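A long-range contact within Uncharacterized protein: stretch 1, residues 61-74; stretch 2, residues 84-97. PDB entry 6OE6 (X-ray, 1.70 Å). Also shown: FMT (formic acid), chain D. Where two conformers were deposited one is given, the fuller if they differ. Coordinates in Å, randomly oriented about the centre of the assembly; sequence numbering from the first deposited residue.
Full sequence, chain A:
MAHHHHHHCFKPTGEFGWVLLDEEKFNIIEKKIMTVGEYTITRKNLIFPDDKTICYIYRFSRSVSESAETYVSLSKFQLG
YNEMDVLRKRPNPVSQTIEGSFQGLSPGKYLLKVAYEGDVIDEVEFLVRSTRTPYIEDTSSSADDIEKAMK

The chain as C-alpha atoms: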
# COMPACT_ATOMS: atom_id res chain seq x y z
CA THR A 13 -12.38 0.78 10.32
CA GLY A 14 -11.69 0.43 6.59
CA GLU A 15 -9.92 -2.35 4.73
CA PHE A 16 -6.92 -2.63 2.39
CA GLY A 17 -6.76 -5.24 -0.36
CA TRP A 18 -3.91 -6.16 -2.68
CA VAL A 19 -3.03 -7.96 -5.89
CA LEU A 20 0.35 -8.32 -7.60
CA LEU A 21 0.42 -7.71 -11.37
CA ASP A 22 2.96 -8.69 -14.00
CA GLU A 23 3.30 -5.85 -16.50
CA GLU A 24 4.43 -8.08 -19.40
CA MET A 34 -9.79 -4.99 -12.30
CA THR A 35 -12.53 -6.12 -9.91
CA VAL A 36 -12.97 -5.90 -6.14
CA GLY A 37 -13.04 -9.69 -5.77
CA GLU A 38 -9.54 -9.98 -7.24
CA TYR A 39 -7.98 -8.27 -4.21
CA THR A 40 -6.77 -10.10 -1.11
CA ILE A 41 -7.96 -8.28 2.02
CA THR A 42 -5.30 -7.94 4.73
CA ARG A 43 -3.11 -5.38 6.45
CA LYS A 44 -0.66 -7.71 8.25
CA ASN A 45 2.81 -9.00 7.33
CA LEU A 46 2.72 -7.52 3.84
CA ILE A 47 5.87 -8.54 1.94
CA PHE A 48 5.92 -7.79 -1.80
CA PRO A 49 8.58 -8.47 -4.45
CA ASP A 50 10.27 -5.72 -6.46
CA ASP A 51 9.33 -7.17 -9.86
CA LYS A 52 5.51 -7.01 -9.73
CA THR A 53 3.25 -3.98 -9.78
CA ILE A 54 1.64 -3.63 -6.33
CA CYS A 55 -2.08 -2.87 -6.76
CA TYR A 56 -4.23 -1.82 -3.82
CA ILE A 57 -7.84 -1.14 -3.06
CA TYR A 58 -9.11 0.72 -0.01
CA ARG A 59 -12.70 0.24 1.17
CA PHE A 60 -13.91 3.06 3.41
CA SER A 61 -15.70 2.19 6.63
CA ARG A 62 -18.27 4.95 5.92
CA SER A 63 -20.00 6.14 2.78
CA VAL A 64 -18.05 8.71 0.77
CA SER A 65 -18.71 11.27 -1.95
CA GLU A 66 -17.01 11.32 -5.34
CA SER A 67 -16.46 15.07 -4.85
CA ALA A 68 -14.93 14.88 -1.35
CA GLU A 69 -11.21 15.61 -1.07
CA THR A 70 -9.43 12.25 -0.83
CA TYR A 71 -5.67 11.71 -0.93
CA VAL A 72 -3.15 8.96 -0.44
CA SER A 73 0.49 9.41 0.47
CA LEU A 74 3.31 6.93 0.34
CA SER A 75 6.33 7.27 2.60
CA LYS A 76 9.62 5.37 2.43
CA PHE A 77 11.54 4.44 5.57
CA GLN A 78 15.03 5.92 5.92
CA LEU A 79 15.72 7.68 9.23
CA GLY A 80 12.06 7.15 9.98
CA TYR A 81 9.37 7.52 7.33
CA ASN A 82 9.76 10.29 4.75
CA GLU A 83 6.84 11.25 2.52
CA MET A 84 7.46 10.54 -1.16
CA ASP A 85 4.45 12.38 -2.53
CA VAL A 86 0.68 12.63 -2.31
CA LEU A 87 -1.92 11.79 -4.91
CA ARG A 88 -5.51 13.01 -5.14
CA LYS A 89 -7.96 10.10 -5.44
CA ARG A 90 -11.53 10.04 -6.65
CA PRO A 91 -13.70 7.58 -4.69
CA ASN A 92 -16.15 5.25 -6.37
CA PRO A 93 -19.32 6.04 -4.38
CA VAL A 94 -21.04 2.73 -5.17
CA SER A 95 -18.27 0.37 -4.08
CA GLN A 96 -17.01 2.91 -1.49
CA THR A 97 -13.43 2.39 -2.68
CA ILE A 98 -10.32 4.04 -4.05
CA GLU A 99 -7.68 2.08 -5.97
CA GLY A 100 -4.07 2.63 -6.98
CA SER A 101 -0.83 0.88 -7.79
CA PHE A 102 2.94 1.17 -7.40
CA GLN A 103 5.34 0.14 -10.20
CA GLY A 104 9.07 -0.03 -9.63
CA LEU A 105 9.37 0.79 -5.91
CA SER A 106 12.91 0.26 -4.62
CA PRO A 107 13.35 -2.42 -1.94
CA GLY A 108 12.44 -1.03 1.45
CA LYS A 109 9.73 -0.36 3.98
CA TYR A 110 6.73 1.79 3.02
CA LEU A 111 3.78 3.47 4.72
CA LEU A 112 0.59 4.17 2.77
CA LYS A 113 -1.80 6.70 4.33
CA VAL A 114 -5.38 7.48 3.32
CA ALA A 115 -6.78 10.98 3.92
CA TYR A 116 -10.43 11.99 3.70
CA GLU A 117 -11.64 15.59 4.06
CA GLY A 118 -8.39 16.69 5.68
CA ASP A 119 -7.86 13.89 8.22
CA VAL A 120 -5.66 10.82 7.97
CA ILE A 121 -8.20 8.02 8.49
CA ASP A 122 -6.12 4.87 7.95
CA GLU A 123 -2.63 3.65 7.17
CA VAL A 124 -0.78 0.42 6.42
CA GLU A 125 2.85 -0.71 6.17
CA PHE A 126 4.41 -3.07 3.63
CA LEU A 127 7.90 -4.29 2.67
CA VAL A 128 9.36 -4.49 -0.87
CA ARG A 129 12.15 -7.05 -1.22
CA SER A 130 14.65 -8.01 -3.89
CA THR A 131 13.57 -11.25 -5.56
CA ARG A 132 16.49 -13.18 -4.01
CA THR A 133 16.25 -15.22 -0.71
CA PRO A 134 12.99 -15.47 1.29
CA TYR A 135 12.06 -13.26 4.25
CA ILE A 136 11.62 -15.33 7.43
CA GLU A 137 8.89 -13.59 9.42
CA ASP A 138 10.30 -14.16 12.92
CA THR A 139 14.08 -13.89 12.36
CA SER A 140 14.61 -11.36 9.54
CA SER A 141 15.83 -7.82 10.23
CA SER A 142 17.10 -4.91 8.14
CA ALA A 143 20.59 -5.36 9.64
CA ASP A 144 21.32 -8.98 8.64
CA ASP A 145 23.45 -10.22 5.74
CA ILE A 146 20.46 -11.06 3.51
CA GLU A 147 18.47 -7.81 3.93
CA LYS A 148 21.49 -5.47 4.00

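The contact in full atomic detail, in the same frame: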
# COMPACT_ATOMS: atom_id res chain seq x y z
N SER A 61 -14.75 2.67 5.64
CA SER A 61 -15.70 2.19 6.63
C SER A 61 -17.02 2.97 6.62
O SER A 61 -18.01 2.47 7.15
CB SER A 61 -15.10 2.26 8.03
OG SER A 61 -14.94 3.61 8.44
N ARG A 62 -17.05 4.17 6.05
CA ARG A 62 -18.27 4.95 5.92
C ARG A 62 -18.52 5.26 4.46
O ARG A 62 -17.65 5.08 3.60
CB ARG A 62 -18.18 6.24 6.74
N SER A 63 -19.73 5.73 4.15
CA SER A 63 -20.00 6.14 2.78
C SER A 63 -19.25 7.43 2.46
O SER A 63 -18.99 8.25 3.34
CB SER A 63 -21.51 6.30 2.54
OG SER A 63 -21.96 7.56 2.98
N VAL A 64 -18.87 7.58 1.19
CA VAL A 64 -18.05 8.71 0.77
C VAL A 64 -18.62 9.29 -0.51
O VAL A 64 -19.35 8.63 -1.26
CB VAL A 64 -16.57 8.33 0.56
CG1 VAL A 64 -15.94 7.89 1.85
CG2 VAL A 64 -16.44 7.23 -0.49
N SER A 65 -18.27 10.55 -0.77
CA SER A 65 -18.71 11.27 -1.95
C SER A 65 -17.59 11.32 -2.98
O SER A 65 -16.41 11.45 -2.64
CB SER A 65 -19.13 12.70 -1.58
OG SER A 65 -19.36 13.46 -2.75
N GLU A 66 -17.98 11.22 -4.26
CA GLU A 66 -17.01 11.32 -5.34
C GLU A 66 -16.35 12.70 -5.38
O GLU A 66 -15.22 12.83 -5.87
CB GLU A 66 -17.71 11.01 -6.67
CG GLU A 66 -16.88 11.25 -7.92
CD GLU A 66 -17.38 10.44 -9.11
OE1 GLU A 66 -18.03 9.41 -8.89
OE2 GLU A 66 -17.12 10.85 -10.26
N SER A 67 -17.01 13.72 -4.83
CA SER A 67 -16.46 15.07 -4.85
C SER A 67 -15.68 15.43 -3.58
O SER A 67 -15.08 16.51 -3.54
CB SER A 67 -17.58 16.09 -5.06
OG SER A 67 -18.42 16.16 -3.92
N ALA A 68 -15.67 14.57 -2.57
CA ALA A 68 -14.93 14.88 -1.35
C ALA A 68 -13.43 14.76 -1.59
O ALA A 68 -12.96 13.94 -2.38
CB ALA A 68 -15.34 13.95 -0.21
N GLU A 69 -12.66 15.59 -0.88
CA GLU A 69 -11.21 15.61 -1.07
C GLU A 69 -10.61 14.36 -0.44
O GLU A 69 -10.59 14.21 0.78
CB GLU A 69 -10.60 16.87 -0.45
CG GLU A 69 -10.94 18.15 -1.18
CD GLU A 69 -9.82 19.17 -1.07
OE1 GLU A 69 -8.69 18.78 -0.73
OE2 GLU A 69 -10.07 20.37 -1.33
N THR A 70 -10.09 13.46 -1.28
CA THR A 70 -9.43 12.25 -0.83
C THR A 70 -8.01 12.22 -1.37
O THR A 70 -7.76 12.58 -2.52
CB THR A 70 -10.20 11.00 -1.30
OG1 THR A 70 -11.57 11.14 -0.93
CG2 THR A 70 -9.66 9.76 -0.64
N TYR A 71 -7.06 11.82 -0.52
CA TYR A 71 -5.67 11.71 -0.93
C TYR A 71 -5.09 10.42 -0.37
O TYR A 71 -5.55 9.89 0.65
CB TYR A 71 -4.80 12.87 -0.42
CG TYR A 71 -5.09 14.21 -1.07
CD1 TYR A 71 -4.32 14.66 -2.15
CD2 TYR A 71 -6.11 15.02 -0.61
CE1 TYR A 71 -4.57 15.88 -2.74
CE2 TYR A 71 -6.37 16.24 -1.19
CZ TYR A 71 -5.60 16.67 -2.26
OH TYR A 71 -5.85 17.88 -2.86
N VAL A 72 -4.07 9.91 -1.05
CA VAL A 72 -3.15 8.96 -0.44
C VAL A 72 -1.77 9.60 -0.42
O VAL A 72 -1.46 10.48 -1.22
CB VAL A 72 -3.10 7.61 -1.17
CG1 VAL A 72 -4.47 6.94 -1.09
CG2 VAL A 72 -2.66 7.82 -2.64
N SER A 73 -0.94 9.12 0.51
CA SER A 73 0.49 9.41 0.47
C SER A 73 1.24 8.11 0.68
O SER A 73 0.76 7.18 1.35
CB SER A 73 0.90 10.46 1.50
OG SER A 73 0.95 9.91 2.79
N LEU A 74 2.41 8.03 0.08
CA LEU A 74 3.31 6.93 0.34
C LEU A 74 4.59 7.51 0.91
O LEU A 74 5.08 8.54 0.45
CB LEU A 74 3.59 6.16 -0.96
CG LEU A 74 4.29 4.81 -0.77
CD1 LEU A 74 3.36 3.81 -0.06
CD2 LEU A 74 4.63 4.26 -2.18
N MET A 84 7.00 10.48 0.23
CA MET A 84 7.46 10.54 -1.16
C MET A 84 6.66 11.57 -1.95
O MET A 84 7.22 12.42 -2.65
CB MET A 84 7.33 9.17 -1.82
CG MET A 84 8.17 8.12 -1.10
SD MET A 84 7.84 6.42 -1.55
CE MET A 84 8.17 6.42 -3.31
N ASP A 85 5.35 11.44 -1.88
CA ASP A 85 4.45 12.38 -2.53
C ASP A 85 3.04 12.02 -2.11
O ASP A 85 2.80 11.05 -1.38
CB ASP A 85 4.56 12.35 -4.06
CG ASP A 85 4.48 13.75 -4.68
OD1 ASP A 85 5.40 14.08 -5.47
OD2 ASP A 85 3.54 14.53 -4.36
N VAL A 86 2.10 12.85 -2.55
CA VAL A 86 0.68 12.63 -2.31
C VAL A 86 0.00 12.55 -3.66
O VAL A 86 0.51 13.07 -4.67
CB VAL A 86 0.04 13.75 -1.47
CG1 VAL A 86 0.83 13.93 -0.19
CG2 VAL A 86 -0.04 15.03 -2.27
N LEU A 87 -1.16 11.91 -3.68
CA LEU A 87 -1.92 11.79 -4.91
C LEU A 87 -3.40 11.92 -4.58
O LEU A 87 -3.91 11.21 -3.71
CB LEU A 87 -1.65 10.44 -5.58
CG LEU A 87 -1.92 10.28 -7.07
CD1 LEU A 87 -0.92 11.11 -7.87
CD2 LEU A 87 -1.80 8.81 -7.41
N ARG A 88 -4.07 12.84 -5.28
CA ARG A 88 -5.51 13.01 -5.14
C ARG A 88 -6.23 11.79 -5.72
O ARG A 88 -5.92 11.37 -6.84
CB ARG A 88 -5.95 14.29 -5.84
CG ARG A 88 -7.37 14.70 -5.53
CD ARG A 88 -7.68 16.07 -6.12
NE ARG A 88 -8.92 16.63 -5.58
CZ ARG A 88 -9.40 17.82 -5.91
NH1 ARG A 88 -8.76 18.58 -6.78
NH2 ARG A 88 -10.54 18.25 -5.37
N LYS A 89 -7.20 11.26 -5.00
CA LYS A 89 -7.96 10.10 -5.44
C LYS A 89 -9.43 10.43 -5.52
O LYS A 89 -9.96 11.20 -4.71
CB LYS A 89 -7.79 8.91 -4.49
CG LYS A 89 -6.33 8.49 -4.23
CD LYS A 89 -5.63 8.07 -5.51
CE LYS A 89 -6.02 6.70 -5.98
NZ LYS A 89 -5.13 6.20 -7.09
N ARG A 90 -10.10 9.83 -6.49
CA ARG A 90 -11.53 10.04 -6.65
C ARG A 90 -12.28 8.78 -6.23
O ARG A 90 -12.16 7.75 -6.91
CB ARG A 90 -11.86 10.42 -8.09
CG ARG A 90 -13.29 10.91 -8.27
CD ARG A 90 -13.71 10.94 -9.72
NE ARG A 90 -12.84 11.77 -10.55
CZ ARG A 90 -12.92 13.09 -10.64
NH1 ARG A 90 -13.83 13.75 -9.94
NH2 ARG A 90 -12.08 13.76 -11.42
N PRO A 91 -13.04 8.80 -5.14
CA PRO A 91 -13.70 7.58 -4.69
C PRO A 91 -14.79 7.13 -5.64
O PRO A 91 -15.44 7.95 -6.31
CB PRO A 91 -14.29 7.98 -3.33
CG PRO A 91 -13.52 9.19 -2.90
CD PRO A 91 -13.17 9.90 -4.17
N ASN A 92 -14.97 5.82 -5.73
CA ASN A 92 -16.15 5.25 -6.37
C ASN A 92 -17.24 5.20 -5.31
O ASN A 92 -17.09 4.46 -4.33
CB ASN A 92 -15.85 3.85 -6.91
CG ASN A 92 -17.05 3.20 -7.60
OD1 ASN A 92 -18.18 3.30 -7.14
ND2 ASN A 92 -16.80 2.51 -8.71
N PRO A 93 -18.34 5.95 -5.46
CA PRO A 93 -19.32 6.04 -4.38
C PRO A 93 -20.26 4.85 -4.30
O PRO A 93 -21.04 4.76 -3.33
CB PRO A 93 -20.09 7.32 -4.71
CG PRO A 93 -20.08 7.35 -6.20
CD PRO A 93 -18.70 6.81 -6.60
N VAL A 94 -20.24 3.94 -5.27
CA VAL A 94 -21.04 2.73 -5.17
C VAL A 94 -20.31 1.64 -4.39
O VAL A 94 -20.86 1.06 -3.45
CB VAL A 94 -21.42 2.22 -6.58
CG1 VAL A 94 -22.17 0.90 -6.47
CG2 VAL A 94 -22.21 3.28 -7.35
N SER A 95 -19.08 1.35 -4.78
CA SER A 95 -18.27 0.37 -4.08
C SER A 95 -17.61 0.92 -2.82
O SER A 95 -17.11 0.14 -2.01
CB SER A 95 -17.19 -0.21 -5.02
OG SER A 95 -16.40 0.81 -5.61
N GLN A 96 -17.63 2.25 -2.63
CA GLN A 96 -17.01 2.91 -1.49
C GLN A 96 -15.51 2.59 -1.42
O GLN A 96 -14.98 2.19 -0.39
CB GLN A 96 -17.71 2.55 -0.18
CG GLN A 96 -19.18 2.94 -0.14
CD GLN A 96 -19.80 2.77 1.24
OE1 GLN A 96 -19.09 2.73 2.25
NE2 GLN A 96 -21.13 2.66 1.29
N THR A 97 -14.84 2.75 -2.56
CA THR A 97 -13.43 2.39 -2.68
C THR A 97 -12.64 3.49 -3.38
O THR A 97 -13.21 4.34 -4.07
CB THR A 97 -13.26 1.07 -3.45
OG1 THR A 97 -13.88 1.17 -4.73
CG2 THR A 97 -13.86 -0.12 -2.67
C FMT D . -1.56 5.39 -6.36
O1 FMT D . -1.71 5.04 -7.52
O2 FMT D . -2.50 5.41 -5.56
O HOH W 1 -10.27 14.08 -4.32

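Residues 84-89 run antiparallel to strand 70-74, and beyond the paired segment the chain continues past the loop of residues 62-69; together the two stretches bury 1089 Å². At Met-84 the backbone pairing begins with a short hydrogen bond from its N to Leu-74 O (2.7 Å), while its flexible thioether lies against the leucine, SD to Leu-74 CD2 at 3.9 Å. Asp-85 O accepts a weak bond from Leu-74 N (3.4 Å) and also meets Ser-73 CA at 3.4 Å; its carboxylate turns back within its own strand, OD2 accepting from Val-86 N (2.9 Å). Val-86 sits opposite Ser-73 in a non-hydrogen-bonded pair, where the CA atoms come within 4.3 Å. Its branched side chain touches both neighbours on that face, CG1 to Ser-73 CB at 3.9 Å and CG2 to Tyr-71 CD1 at 4.3 Å.

Leu-87 makes the most regular pairing, with two bonds to Val-72: Leu-87 N to Val-72 O (2.9 Å) and Val-72 N to Leu-87 O (3.0 Å). Their side chains share the other face of the sheet, Leu-87 CB lying 4.1 Å from Val-72 CG2; the valine is buried, the leucine exposed. Arg-88 returns to the face of Tyr-71, and its extended aliphatic chain packs on the phenol, CG over one ring face and CB 3.7 Å from Tyr-71 CE1. Its guanidinium is near Glu-69, but NH2 to Glu-69 OE2 is 4.6 Å, a proximity of charges rather than a salt bridge.

Lys-89 N donates to Thr-70 O (2.9 Å) in a nearly straight bond. Water 1 accepts from both Thr-70 N and Arg-88 NE (each 3.1 Å), tying the backbone of one stretch to a side chain of the other. The lysine methylenes cover the buried valine, CG to Val-72 CG1 at 4.0 Å, and its NZ leads away to formate O2 (3.1 Å), probably from the crystallisation liquor.

Arg-90 starts away from stretch 1, but its end comes nearer, CD reaching Glu-66 OE2 at 3.5 Å. Pro-91 is buried and points toward stretch 1; its compact apolar ring fits among Val-64 CG2 (3.6 Å from Pro-91 CB), Thr-70 OG1 (3.4 Å from Pro-91 CG) and Ser-65 O (3.7 Å from Pro-91 CG). Asn-92 faces away and steadies the following bend, OD1 accepting from Val-94 N (2.9 Å) and Ser-95 N (3.2 Å). Pro-93 turns inward again, its CB 3.8 Å from Val-64 O and its CD 3.5 Å from Glu-66 OE1. Finally, the long side chain of Gln-96 brings its terminal amide to the backbone at Arg-62 and Ser-63.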